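Local coordinates for sulfonate ABC transporter, periplasmic sulfonate-binding protein SsuA (Methylobacillus flagellatus, PDB 3UIF) that probably binds sulfonates or related sulfate esters in the periplasm and delivers them to an ABC transporter for uptake, at residues 72-77 against 203-208; 90-95 against 307-312; 101-106 against 186-191; 112-117 against 139-144. All coordinates share one frame; numbering follows the deposited sequence.

Overall arrangement
The chain has the two-lobed build of a type 2 periplasmic binding protein. Contacts 1 and 2 lie in one lobe and contacts 3 and 4 in the other, on opposite sides of the chain's centre. Contacts 1 and 2 have centres about 11 Å apart and share a sheet, in which strands 89-94 and 202-207 are neighbours. Contacts 3 and 4 have centres about 13 Å apart and meet where Leu103 and Ile188 pack on residues 112-117. Between the pairs, contacts 1 and 3 have centres about 29 Å apart. In relatives, ligand binds between the lobes. Here the backbone oxygen of Trp95, in contact 2, holds a glycerol, probably from crystallisation.

Contact 1 of 4, residues 72-77 against 203-208; sequences GIYGDL and GVWARN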
loop_
_atom_site.group_PDB
_atom_site.type_symbol
_atom_site.label_atom_id
_atom_site.label_comp_id
_atom_site.label_asym_id
_atom_site.label_seq_id
_atom_site.Cartn_x
_atom_site.Cartn_y
_atom_site.Cartn_z
ATOM N N GLY A 72 -13.198 -0.809 -3.274
ATOM C CA GLY A 72 -11.939 -0.769 -3.997
ATOM C C GLY A 72 -10.777 -1.155 -3.111
ATOM O O GLY A 72 -10.569 -0.576 -2.060
ATOM N N ILE A 73 -10.026 -2.157 -3.540
ATOM C CA ILE A 73 -8.856 -2.568 -2.810
ATOM C C ILE A 73 -7.604 -2.035 -3.486
ATOM O O ILE A 73 -7.113 -2.607 -4.462
ATOM C CB ILE A 73 -8.780 -4.090 -2.641
ATOM C CG1 ILE A 73 -10.084 -4.610 -2.006
ATOM C CG2 ILE A 73 -7.571 -4.427 -1.773
ATOM C CD1 ILE A 73 -10.306 -6.109 -2.110
ATOM N N TYR A 74 -7.102 -0.924 -2.962
ATOM C CA TYR A 74 -5.919 -0.301 -3.526
ATOM C C TYR A 74 -5.240 0.577 -2.490
ATOM O O TYR A 74 -5.614 0.533 -1.314
ATOM C CB TYR A 74 -6.245 0.405 -4.858
ATOM C CG TYR A 74 -7.143 1.632 -4.824
ATOM C CD1 TYR A 74 -7.059 2.586 -5.848
ATOM C CD2 TYR A 74 -8.064 1.858 -3.800
ATOM C CE1 TYR A 74 -7.859 3.717 -5.858
ATOM C CE2 TYR A 74 -8.865 2.995 -3.802
ATOM C CZ TYR A 74 -8.759 3.920 -4.839
ATOM O OH TYR A 74 -9.551 5.051 -4.865
ATOM N N GLY A 75 -4.234 1.343 -2.904
ATOM C CA GLY A 75 -3.417 2.134 -1.978
ATOM C C GLY A 75 -4.126 3.366 -1.453
ATOM O O GLY A 75 -5.241 3.662 -1.859
ATOM N N ASP A 76 -3.480 4.091 -0.554
ATOM C CA ASP A 76 -4.099 5.279 0.035
ATOM C C ASP A 76 -3.925 6.536 -0.799
ATOM O O ASP A 76 -4.638 7.521 -0.598
ATOM C CB ASP A 76 -3.552 5.553 1.434
ATOM C CG ASP A 76 -2.021 5.600 1.475
ATOM O OD1 ASP A 76 -1.487 6.046 2.516
ATOM O OD2 ASP A 76 -1.346 5.181 0.488
ATOM N N LEU A 77 -2.976 6.534 -1.724
ATOM C CA LEU A 77 -2.756 7.777 -2.455
ATOM C C LEU A 77 -3.961 8.197 -3.342
ATOM O O LEU A 77 -4.497 9.296 -3.150
ATOM C CB LEU A 77 -1.412 7.794 -3.193
ATOM C CG LEU A 77 -0.969 9.216 -3.592
ATOM C CD1 LEU A 77 -0.893 10.173 -2.402
ATOM C CD2 LEU A 77 0.343 9.188 -4.358
ATOM N N GLY A 203 -5.880 -0.424 1.584
ATOM C CA GLY A 203 -6.815 -1.468 1.940
ATOM C C GLY A 203 -8.117 -1.348 1.190
ATOM O O GLY A 203 -8.135 -0.963 0.020
ATOM N N VAL A 204 -9.203 -1.666 1.891
ATOM C CA VAL A 204 -10.524 -1.772 1.303
ATOM C C VAL A 204 -11.273 -0.481 1.508
ATOM O O VAL A 204 -11.589 -0.101 2.640
ATOM C CB VAL A 204 -11.328 -2.937 1.900
ATOM C CG1 VAL A 204 -12.711 -2.998 1.283
ATOM C CG2 VAL A 204 -10.600 -4.262 1.700
ATOM N N TRP A 205 -11.540 0.191 0.398
ATOM C CA TRP A 205 -12.231 1.474 0.392
ATOM C C TRP A 205 -13.660 1.327 -0.075
ATOM O O TRP A 205 -13.956 0.605 -1.033
ATOM C CB TRP A 205 -11.459 2.486 -0.466
ATOM C CG TRP A 205 -10.096 2.815 0.094
ATOM C CD1 TRP A 205 -8.905 2.109 -0.080
ATOM C CD2 TRP A 205 -9.737 3.954 0.942
ATOM N NE1 TRP A 205 -7.873 2.717 0.591
ATOM C CE2 TRP A 205 -8.304 3.826 1.221
ATOM C CE3 TRP A 205 -10.437 5.028 1.484
ATOM C CZ2 TRP A 205 -7.625 4.743 2.005
ATOM C CZ3 TRP A 205 -9.741 5.950 2.276
ATOM C CH2 TRP A 205 -8.367 5.802 2.536
ATOM N N ALA A 206 -14.565 2.006 0.612
ATOM C CA ALA A 206 -15.980 1.907 0.310
ATOM C C ALA A 206 -16.560 3.262 -0.058
ATOM O O ALA A 206 -16.213 4.287 0.554
ATOM C CB ALA A 206 -16.721 1.328 1.491
ATOM N N ARG A 207 -17.443 3.258 -1.060
ATOM C CA ARG A 207 -18.203 4.441 -1.436
ATOM C C ARG A 207 -19.113 4.879 -0.272
ATOM O O ARG A 207 -19.877 4.086 0.263
ATOM C CB ARG A 207 -18.983 4.169 -2.719
ATOM C CG ARG A 207 -19.503 5.412 -3.419
ATOM C CD ARG A 207 -19.935 5.122 -4.851
ATOM N NE ARG A 207 -20.658 3.856 -4.966
ATOM C CZ ARG A 207 -21.954 3.673 -4.706
ATOM N NH1 ARG A 207 -22.740 4.671 -4.311
ATOM N NH2 ARG A 207 -22.466 2.464 -4.840
ATOM N N ASN A 208 -18.988 6.139 0.138
ATOM C CA ASN A 208 -19.653 6.647 1.336
ATOM C C ASN A 208 -21.152 6.379 1.337
ATOM O O ASN A 208 -21.704 5.911 2.336
ATOM C CB ASN A 208 -19.346 8.135 1.529
ATOM C CG ASN A 208 -17.906 8.386 1.996
ATOM O OD1 ASN A 208 -17.178 7.467 2.380
ATOM N ND2 ASN A 208 -17.497 9.649 1.967
#
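Tyr74 turns an edge of its ring to the face of the five-membered ring of Trp205. The planes stand at 90° and the centroids are 5.5 Å apart, an offset edge-to-face pair. CD2 and CE2 of Tyr74 do the touching, with CD2 at 3.8 Å from Trp205 CD1. The ring reaches the indole because Tyr74 CG sits between the backbone N and the carbonyl carbon (chi1 68°). The far end of the indole packs on Asp76, with Trp205 CZ2 at 4.1 Å from Asp76 CA. On the other sheet face Ile73 and Val204 lie side by side, and Ile73 CG1 meets Val204 CG2 at 3.8 Å.

The backbones hold these groups in place. Strands 72-75 and 203-207 run antiparallel. Gly72 and Trp205 form a hydrogen-bonded pair, with Trp205 N to Gly72 O at 2.8 Å. Tyr74 and Gly203 form the next such pair, and Gly203 N to Tyr74 O is 3.1 Å and nearly straight (176°). Ile73 and Val204 are the non-hydrogen-bonded pair between them. Gly203 has a backbone shape that a residue with a side chain would probably not take up easily.

Farther out, the hydroxyl of Tyr74 bonds to Asn61 of helix 56-65, and Asp76 OD1 to His281 of helix 276-291. Trp205 also packs on Leu91 and Tyr282. The contact is thus a buried sheet core. The two hydrogen-bonded pairs tie these strands to each other, while Ile73 and Val204 bond outward to Ala11 and to Val92 and Ala93. The aromatic groups meet through carbon, with the hydroxyl of Tyr74 bonded to the neighbouring helix.

Contact 2 of 4, residues 90-95 against 307-312; sequences QLVAPW and PHFVAT
The ring of Phe309 packs on Val92 and carries His308 on one face. Val92 CG1 comes obliquely to the CD2 and CE2 side of the ring, 3.8 Å from Phe309 CD2. His308 CD2 lies 4.0 Å above the plane of the Phe309 ring, offset toward the rim. Phe309 CG lies beside its own backbone N (chi1 -58°), which brings the ring round to Val92. Helix 215-233 adds Thr218 and Val222 to the packing on Phe309.

Val310 makes the second half of the contact. Its CG2 methyl is 3.6 Å from Val92 O and 4.1 Å from Pro94 CD. The same methyl rests near Ala93 CA. No direct hydrogen bond joins the two segments. A water does so instead: it donates to Val92 O at 2.9 Å and accepts from Val310 N at 2.9 Å. Val310 N lies in the first turn of helix 308-316, so the water serves a helix N-H that has no turn before it to bond to.

Strand 89-94 turns a corner here. Two successive residues, Val92 and Ala93, stand across from the single Val204 of strand 202-207, which makes a classic beta bulge. The bulge sits in the mixed sheet of this lobe, and the C-terminal helix 308-316 packs against that corner.

Within the helix Thr312 OG1 donates to His308 O at 3.1 Å. Thr312 N bonds to the same oxygen, from the opposite face of its plane. Tyr274 covers Pro94 and Val310, and its hydroxyl bonds to Leu91 O.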
loop_
_atom_site.group_PDB
_atom_site.type_symbol
_atom_site.label_atom_id
_atom_site.label_comp_id
_atom_site.label_asym_id
_atom_site.label_seq_id
_atom_site.Cartn_x
_atom_site.Cartn_y
_atom_site.Cartn_z
ATOM N N GLN A 90 -14.335 5.829 1.952
ATOM C CA GLN A 90 -13.931 5.536 3.341
ATOM C C GLN A 90 -13.050 4.304 3.390
ATOM O O GLN A 90 -13.311 3.337 2.667
ATOM C CB GLN A 90 -15.141 5.097 4.142
ATOM C CG GLN A 90 -15.796 6.087 5.039
ATOM C CD GLN A 90 -17.211 5.620 5.335
ATOM O OE1 GLN A 90 -17.425 4.730 6.159
ATOM N NE2 GLN A 90 -18.194 6.213 4.643
ATOM N N LEU A 91 -12.068 4.295 4.288
ATOM C CA LEU A 91 -11.312 3.076 4.562
ATOM C C LEU A 91 -12.090 2.214 5.571
ATOM O O LEU A 91 -12.255 2.619 6.735
ATOM C CB LEU A 91 -9.909 3.401 5.089
ATOM C CG LEU A 91 -8.995 2.209 5.396
ATOM C CD1 LEU A 91 -8.648 1.426 4.133
ATOM C CD2 LEU A 91 -7.729 2.706 6.069
ATOM N N VAL A 92 -12.567 1.043 5.117
ATOM C CA VAL A 92 -13.348 0.123 5.972
ATOM C C VAL A 92 -12.576 -1.129 6.405
ATOM O O VAL A 92 -13.046 -1.878 7.266
ATOM C CB VAL A 92 -14.696 -0.289 5.350
ATOM C CG1 VAL A 92 -15.634 0.917 5.238
ATOM C CG2 VAL A 92 -14.496 -0.994 4.009
ATOM N N ALA A 93 -11.410 -1.346 5.797
ATOM C CA ALA A 93 -10.475 -2.401 6.198
ATOM C C ALA A 93 -9.054 -2.090 5.697
ATOM O O ALA A 93 -8.764 -2.247 4.497
ATOM C CB ALA A 93 -10.940 -3.768 5.692
ATOM N N PRO A 94 -8.175 -1.623 6.607
ATOM C CA PRO A 94 -6.778 -1.390 6.278
ATOM C C PRO A 94 -6.117 -2.730 5.978
ATOM O O PRO A 94 -6.382 -3.704 6.690
ATOM C CB PRO A 94 -6.200 -0.783 7.564
ATOM C CG PRO A 94 -7.367 -0.309 8.355
ATOM C CD PRO A 94 -8.462 -1.268 8.007
ATOM N N TRP A 95 -5.287 -2.784 4.932
ATOM C CA TRP A 95 -4.650 -4.035 4.558
ATOM C C TRP A 95 -3.297 -4.255 5.217
ATOM O O TRP A 95 -2.609 -5.243 4.950
ATOM C CB TRP A 95 -4.587 -4.179 3.038
ATOM C CG TRP A 95 -3.695 -3.198 2.295
ATOM C CD1 TRP A 95 -2.662 -2.408 2.809
ATOM C CD2 TRP A 95 -3.705 -2.908 0.853
ATOM N NE1 TRP A 95 -2.070 -1.671 1.821
ATOM C CE2 TRP A 95 -2.630 -1.926 0.624
ATOM C CE3 TRP A 95 -4.461 -3.354 -0.237
ATOM C CZ2 TRP A 95 -2.353 -1.411 -0.645
ATOM C CZ3 TRP A 95 -4.165 -2.834 -1.510
ATOM C CH2 TRP A 95 -3.133 -1.884 -1.703
ATOM N N PRO A 307 -13.466 2.931 11.524
ATOM C CA PRO A 307 -13.043 1.722 12.250
ATOM C C PRO A 307 -14.173 0.795 12.722
ATOM O O PRO A 307 -13.894 -0.244 13.326
ATOM C CB PRO A 307 -12.296 2.292 13.469
ATOM C CG PRO A 307 -12.977 3.592 13.726
ATOM C CD PRO A 307 -13.403 4.132 12.381
ATOM N N HIS A 308 -15.426 1.151 12.456
ATOM C CA HIS A 308 -16.565 0.396 13.005
ATOM C C HIS A 308 -16.668 -1.045 12.544
ATOM O O HIS A 308 -17.066 -1.914 13.322
ATOM C CB HIS A 308 -17.895 1.148 12.790
ATOM C CG HIS A 308 -19.131 0.307 13.059
ATOM N ND1 HIS A 308 -19.490 -0.090 14.305
ATOM C CD2 HIS A 308 -20.094 -0.226 12.181
ATOM C CE1 HIS A 308 -20.633 -0.828 14.232
ATOM N NE2 HIS A 308 -20.998 -0.911 12.932
ATOM N N PHE A 309 -16.305 -1.310 11.291
ATOM C CA PHE A 309 -16.450 -2.646 10.700
ATOM C C PHE A 309 -15.390 -3.674 11.119
ATOM O O PHE A 309 -15.702 -4.866 11.257
ATOM C CB PHE A 309 -16.549 -2.542 9.175
ATOM C CG PHE A 309 -17.688 -1.694 8.727
ATOM C CD1 PHE A 309 -18.992 -2.184 8.766
ATOM C CD2 PHE A 309 -17.473 -0.380 8.324
ATOM C CE1 PHE A 309 -20.066 -1.383 8.382
ATOM C CE2 PHE A 309 -18.541 0.425 7.930
ATOM C CZ PHE A 309 -19.843 -0.080 7.964
ATOM N N VAL A 310 -14.153 -3.213 11.303
ATOM C CA VAL A 310 -13.066 -4.052 11.779
ATOM C C VAL A 310 -13.282 -4.406 13.267
ATOM O O VAL A 310 -13.115 -5.570 13.684
ATOM C CB VAL A 310 -11.714 -3.355 11.537
ATOM C CG1 VAL A 310 -10.606 -3.937 12.417
ATOM C CG2 VAL A 310 -11.361 -3.396 10.053
ATOM N N ALA A 311 -13.677 -3.397 14.048
ATOM C CA ALA A 311 -14.095 -3.577 15.438
ATOM C C ALA A 311 -15.189 -4.653 15.558
ATOM O O ALA A 311 -15.041 -5.595 16.354
ATOM C CB ALA A 311 -14.557 -2.256 16.034
ATOM N N THR A 312 -16.270 -4.527 14.774
ATOM C CA THR A 312 -17.340 -5.536 14.802
ATOM C C THR A 312 -16.791 -6.912 14.386
ATOM O O THR A 312 -17.033 -7.921 15.065
ATOM C CB THR A 312 -18.572 -5.129 13.947
ATOM O OG1 THR A 312 -19.125 -3.912 14.454
ATOM C CG2 THR A 312 -19.658 -6.200 13.976
HETATM O O HOH W 1 -13.874 -0.742 9.811
#

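Contact 3 of 4, residues 101-106 against 186-191; sequences SYLVVP and KIIWST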
loop_
_atom_site.group_PDB
_atom_site.type_symbol
_atom_site.label_atom_id
_atom_site.label_comp_id
_atom_site.label_asym_id
_atom_site.label_seq_id
_atom_site.Cartn_x
_atom_site.Cartn_y
_atom_site.Cartn_z
ATOM N N SER A 101 10.446 1.188 1.797
ATOM C CA SER A 101 11.197 1.925 0.791
ATOM C C SER A 101 12.666 1.805 1.080
ATOM O O SER A 101 13.048 1.448 2.189
ATOM C CB SER A 101 10.780 3.380 0.742
ATOM O OG SER A 101 9.409 3.469 0.443
ATOM N N TYR A 102 13.483 2.099 0.077
ATOM C CA TYR A 102 14.902 1.752 0.100
ATOM C C TYR A 102 15.728 2.827 -0.594
ATOM O O TYR A 102 15.328 3.338 -1.647
ATOM C CB TYR A 102 15.116 0.415 -0.633
ATOM C CG TYR A 102 14.317 -0.749 -0.090
ATOM C CD1 TYR A 102 13.003 -0.991 -0.500
ATOM C CD2 TYR A 102 14.875 -1.609 0.840
ATOM C CE1 TYR A 102 12.278 -2.049 0.008
ATOM C CE2 TYR A 102 14.158 -2.676 1.360
ATOM C CZ TYR A 102 12.866 -2.895 0.936
ATOM O OH TYR A 102 12.207 -3.971 1.462
ATOM N N LEU A 103 16.876 3.158 -0.012
ATOM C CA LEU A 103 17.874 4.001 -0.671
ATOM C C LEU A 103 19.006 3.121 -1.147
ATOM O O LEU A 103 19.599 2.362 -0.368
ATOM C CB LEU A 103 18.396 5.090 0.264
ATOM C CG LEU A 103 19.295 6.189 -0.320
ATOM C CD1 LEU A 103 18.610 7.017 -1.401
ATOM C CD2 LEU A 103 19.796 7.096 0.794
ATOM N N VAL A 104 19.286 3.226 -2.443
ATOM C CA VAL A 104 20.261 2.400 -3.135
ATOM C C VAL A 104 21.298 3.326 -3.715
ATOM O O VAL A 104 20.957 4.360 -4.282
ATOM C CB VAL A 104 19.615 1.667 -4.322
ATOM C CG1 VAL A 104 20.444 0.469 -4.735
ATOM C CG2 VAL A 104 18.167 1.271 -4.005
ATOM N N VAL A 105 22.561 2.948 -3.564
ATOM C CA VAL A 105 23.689 3.659 -4.171
ATOM C C VAL A 105 24.480 2.695 -5.062
ATOM O O VAL A 105 24.386 1.485 -4.876
ATOM C CB VAL A 105 24.621 4.324 -3.114
ATOM C CG1 VAL A 105 23.907 5.470 -2.411
ATOM C CG2 VAL A 105 25.175 3.310 -2.114
ATOM N N PRO A 106 25.253 3.224 -6.034
ATOM C CA PRO A 106 26.035 2.306 -6.877
ATOM C C PRO A 106 26.893 1.397 -6.012
ATOM O O PRO A 106 27.226 1.759 -4.878
ATOM C CB PRO A 106 26.912 3.247 -7.706
ATOM C CG PRO A 106 26.117 4.502 -7.793
ATOM C CD PRO A 106 25.433 4.628 -6.454
ATOM N N LYS A 186 23.961 -1.168 -3.943
ATOM C CA LYS A 186 23.801 -1.577 -2.551
ATOM C C LYS A 186 22.789 -0.709 -1.808
ATOM O O LYS A 186 22.765 0.506 -1.959
ATOM C CB LYS A 186 25.153 -1.677 -1.818
ATOM C CG LYS A 186 26.007 -0.420 -1.792
ATOM C CD LYS A 186 27.154 -0.594 -0.809
ATOM C CE LYS A 186 27.833 0.729 -0.461
ATOM N NZ LYS A 186 28.927 1.106 -1.398
ATOM N N ILE A 187 21.934 -1.362 -1.036
ATOM C CA ILE A 187 20.940 -0.688 -0.219
ATOM C C ILE A 187 21.611 -0.237 1.071
ATOM O O ILE A 187 22.274 -1.026 1.731
ATOM C CB ILE A 187 19.747 -1.619 0.095
ATOM C CG1 ILE A 187 19.007 -1.980 -1.193
ATOM C CG2 ILE A 187 18.792 -0.983 1.100
ATOM C CD1 ILE A 187 18.023 -3.120 -1.023
ATOM N N ILE A 188 21.438 1.033 1.418
ATOM C CA ILE A 188 22.161 1.642 2.550
ATOM C C ILE A 188 21.207 2.201 3.604
ATOM O O ILE A 188 21.604 2.502 4.722
ATOM C CB ILE A 188 23.130 2.756 2.088
ATOM C CG1 ILE A 188 22.379 3.830 1.286
ATOM C CG2 ILE A 188 24.276 2.146 1.288
ATOM C CD1 ILE A 188 23.005 5.211 1.348
ATOM N N TRP A 189 19.944 2.339 3.223
ATOM C CA TRP A 189 18.914 2.747 4.138
ATOM C C TRP A 189 17.643 2.107 3.678
ATOM O O TRP A 189 17.475 1.856 2.493
ATOM C CB TRP A 189 18.788 4.262 4.150
ATOM C CG TRP A 189 17.757 4.725 5.137
ATOM C CD1 TRP A 189 17.949 5.012 6.486
ATOM C CD2 TRP A 189 16.314 4.927 4.901
ATOM N NE1 TRP A 189 16.771 5.379 7.079
ATOM C CE2 TRP A 189 15.747 5.346 6.190
ATOM C CE3 TRP A 189 15.471 4.801 3.802
ATOM C CZ2 TRP A 189 14.396 5.634 6.343
ATOM C CZ3 TRP A 189 14.108 5.097 3.970
ATOM C CH2 TRP A 189 13.589 5.511 5.212
ATOM N N SER A 190 16.740 1.835 4.610
ATOM C CA SER A 190 15.454 1.244 4.296
ATOM C C SER A 190 14.467 1.581 5.410
ATOM O O SER A 190 14.883 1.833 6.548
ATOM C CB SER A 190 15.620 -0.266 4.088
ATOM O OG SER A 190 14.669 -1.013 4.790
ATOM N N THR A 191 13.171 1.607 5.087
ATOM C CA THR A 191 12.132 1.895 6.099
ATOM C C THR A 191 11.973 0.767 7.114
ATOM O O THR A 191 11.205 0.912 8.069
ATOM C CB THR A 191 10.733 2.176 5.503
ATOM O OG1 THR A 191 10.420 1.163 4.550
ATOM C CG2 THR A 191 10.666 3.531 4.845
#
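Leu103 and Ile188 cross at a slant, with Leu103 CD2 against Ile188 CD1 at 3.8 Å. Ile188 CG1 stands between the backbone N and the carbonyl carbon (chi1 56°). This swings its end in toward Leu103. Val105 crosses Ile188 at about a right angle, and its CG2 lies 3.7 Å from Ile188 CG2. Leu103 CB also meets Trp189 CB. On the opposite sheet face Tyr102 slants across Ile187. Its CD2 atom touches Ile187 CD1, and lies 3.6 Å from Ser190 CB.

The strands 102-106 and 186-190 are antiparallel. Leu103 N bonds to Trp189 O, coming from above the carbonyl plane. Ile188 N meets Leu103 O nearly end-on to the carbonyl (2.9 Å). Val105 and Lys186 form a further hydrogen-bonded pair. The register slips by one residue between Leu103 and Val104, so there is a beta bulge, with Ile188 as the extra residue on strand 186-190.

At the end of the pair Ser101 N donates to Thr191 OG1 at 2.8 Å, and Thr191 N bonds back to Ser101 O. Thr191 OG1 also bonds to Asn100 OD1. A valine in place of Thr191 would probably leave Ser101 N and Asn100 OD1 each without this partner and weaken the closure of the strand end.

Strand 185-190 is an outermost strand of the five-stranded sheet of its lobe, and strand 102-106 lies between it and strand 169-172. Helix 176-181 covers the Tyr102 face, where Tyr177 makes an edge-to-face pair with Tyr102. Leu137 of helix 130-140 packs on Trp189 on the other face.

Contact 4 of 4, residues 112-117 against 139-144; sequences KSIKDL and QSEGLT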
loop_
_atom_site.group_PDB
_atom_site.type_symbol
_atom_site.label_atom_id
_atom_site.label_comp_id
_atom_site.label_asym_id
_atom_site.label_seq_id
_atom_site.Cartn_x
_atom_site.Cartn_y
_atom_site.Cartn_z
ATOM N N LYS A 112 27.030 6.348 2.871
ATOM C CA LYS A 112 26.545 5.450 3.941
ATOM C C LYS A 112 25.156 5.821 4.486
ATOM O O LYS A 112 24.446 4.973 5.029
ATOM C CB LYS A 112 27.563 5.374 5.090
ATOM C CG LYS A 112 28.724 4.410 4.841
ATOM C CD LYS A 112 29.886 4.654 5.804
ATOM C CE LYS A 112 29.579 4.160 7.215
ATOM N NZ LYS A 112 30.635 4.599 8.172
ATOM N N SER A 113 24.788 7.094 4.357
ATOM C CA SER A 113 23.454 7.573 4.733
ATOM C C SER A 113 23.107 8.770 3.848
ATOM O O SER A 113 23.992 9.345 3.215
ATOM C CB SER A 113 23.399 7.962 6.217
ATOM O OG SER A 113 23.801 9.315 6.396
ATOM N N ILE A 114 21.832 9.140 3.812
ATOM C CA ILE A 114 21.345 10.177 2.895
ATOM C C ILE A 114 22.170 11.469 2.955
ATOM O O ILE A 114 22.319 12.157 1.947
ATOM C CB ILE A 114 19.828 10.463 3.092
ATOM C CG1 ILE A 114 19.320 11.552 2.134
ATOM C CG2 ILE A 114 19.515 10.843 4.530
ATOM C CD1 ILE A 114 19.130 11.094 0.703
ATOM N N LYS A 115 22.719 11.763 4.134
ATOM C CA LYS A 115 23.559 12.942 4.347
ATOM C C LYS A 115 24.623 13.050 3.262
ATOM O O LYS A 115 24.831 14.123 2.698
ATOM C CB LYS A 115 24.208 12.916 5.742
ATOM C CG LYS A 115 23.236 13.137 6.899
ATOM C CD LYS A 115 23.925 13.333 8.251
ATOM C CE LYS A 115 24.592 12.059 8.765
ATOM N NZ LYS A 115 23.617 10.965 9.046
ATOM N N ASP A 116 25.254 11.918 2.950
ATOM C CA ASP A 116 26.367 11.857 2.003
ATOM C C ASP A 116 25.958 12.169 0.567
ATOM O O ASP A 116 26.804 12.311 -0.316
ATOM C CB ASP A 116 27.023 10.476 2.061
ATOM C CG ASP A 116 27.626 10.167 3.428
ATOM O OD1 ASP A 116 28.178 11.103 4.062
ATOM O OD2 ASP A 116 27.561 8.990 3.867
ATOM N N LEU A 117 24.664 12.282 0.328
ATOM C CA LEU A 117 24.193 12.467 -1.028
ATOM C C LEU A 117 23.814 13.904 -1.292
ATOM O O LEU A 117 23.243 14.220 -2.345
ATOM C CB LEU A 117 23.026 11.523 -1.325
ATOM C CG LEU A 117 23.412 10.048 -1.248
ATOM C CD1 LEU A 117 22.186 9.173 -1.446
ATOM C CD2 LEU A 117 24.509 9.716 -2.259
ATOM N N GLN A 139 13.377 15.078 6.237
ATOM C CA GLN A 139 12.977 15.819 7.426
ATOM C C GLN A 139 13.731 15.314 8.648
ATOM O O GLN A 139 14.255 16.102 9.429
ATOM C CB GLN A 139 11.484 15.653 7.651
ATOM C CG GLN A 139 10.753 16.922 8.046
ATOM C CD GLN A 139 9.320 16.920 7.526
ATOM O OE1 GLN A 139 8.702 17.979 7.351
ATOM N NE2 GLN A 139 8.794 15.726 7.245
ATOM N N SER A 140 13.800 13.990 8.787
ATOM C CA SER A 140 14.448 13.344 9.930
ATOM C C SER A 140 15.883 13.802 10.104
ATOM O O SER A 140 16.356 13.907 11.235
ATOM C CB SER A 140 14.405 11.810 9.806
ATOM O OG SER A 140 15.346 11.328 8.851
ATOM N N GLU A 141 16.577 14.066 8.994
ATOM C CA GLU A 141 17.998 14.426 9.065
ATOM C C GLU A 141 18.241 15.901 8.723
ATOM O O GLU A 141 19.379 16.321 8.484
ATOM C CB GLU A 141 18.866 13.441 8.258
ATOM C CG GLU A 141 18.584 11.973 8.625
ATOM C CD GLU A 141 19.816 11.048 8.660
ATOM O OE1 GLU A 141 19.676 9.838 8.301
ATOM O OE2 GLU A 141 20.917 11.509 9.064
ATOM N N GLY A 142 17.155 16.682 8.745
ATOM C CA GLY A 142 17.199 18.141 8.628
ATOM C C GLY A 142 17.590 18.617 7.248
ATOM O O GLY A 142 18.386 19.544 7.100
ATOM N N LEU A 143 17.035 17.969 6.232
ATOM C CA LEU A 143 17.337 18.289 4.844
ATOM C C LEU A 143 16.046 18.517 4.085
ATOM O O LEU A 143 14.957 18.217 4.596
ATOM C CB LEU A 143 18.094 17.136 4.191
ATOM C CG LEU A 143 19.346 16.601 4.874
ATOM C CD1 LEU A 143 19.794 15.331 4.168
ATOM C CD2 LEU A 143 20.452 17.656 4.878
ATOM N N THR A 144 16.181 19.019 2.857
ATOM C CA THR A 144 15.050 19.250 1.950
ATOM C C THR A 144 15.401 18.777 0.526
ATOM O O THR A 144 16.560 18.417 0.247
ATOM C CB THR A 144 14.634 20.754 1.952
ATOM O OG1 THR A 144 14.066 21.119 0.683
ATOM C CG2 THR A 144 15.847 21.664 2.215
#
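Lys115 curls its side chain to reach Glu141. Bends at chi3 (-69°) and chi4 (-64°) fold the lysine back, so that NZ comes up beside the carboxylate. Glu141 is bent at chi2 (-142°), and the two side chains cross at about a right angle. NZ donates to OE2 of Glu141 at 2.8 Å and uses the syn lone pair of that oxygen. This is a salt bridge. The methylenes of the lysine lie along the same oxygen, with Lys115 CG 3.6 Å from Glu141 OE2.

NZ has a second partner in Ser113 OG, at 3.1 Å. The ammonium is thus held from both segments, which limits its turning. With Glu141 replaced by an alanine, Lys115 would probably lose its charged mate, and its side chain would be left held by Ser113 and freer to swing.

Beside the bridge Ile114 takes part. Its CG2 lies 3.9 Å from Glu141 OE1, and its CG1 makes the apolar contact with Leu143 CD1 at 4.3 Å. Ile114 is buried, and also packs on Leu137 and Leu138 of helix 130-140 and on Phe148. Asp116 OD2 accepts from Lys112 N at 2.9 Å through its anti lone pair, which ties the loop before the 3-10 segment to it.

Residues 114-117 form a 3-10 turn between strands 102-106 and 121-124. Opposite it, helix 130-140 ends in a Schellman motif. Gly142, with positive phi, is the C-prime residue. Leu143 N bonds to Leu138 O and Gly142 N to Gln139 O. Leu143, just after the glycine, packs on Ile114, so the helix end is joined to the loop between strands 102-106 and 121-124.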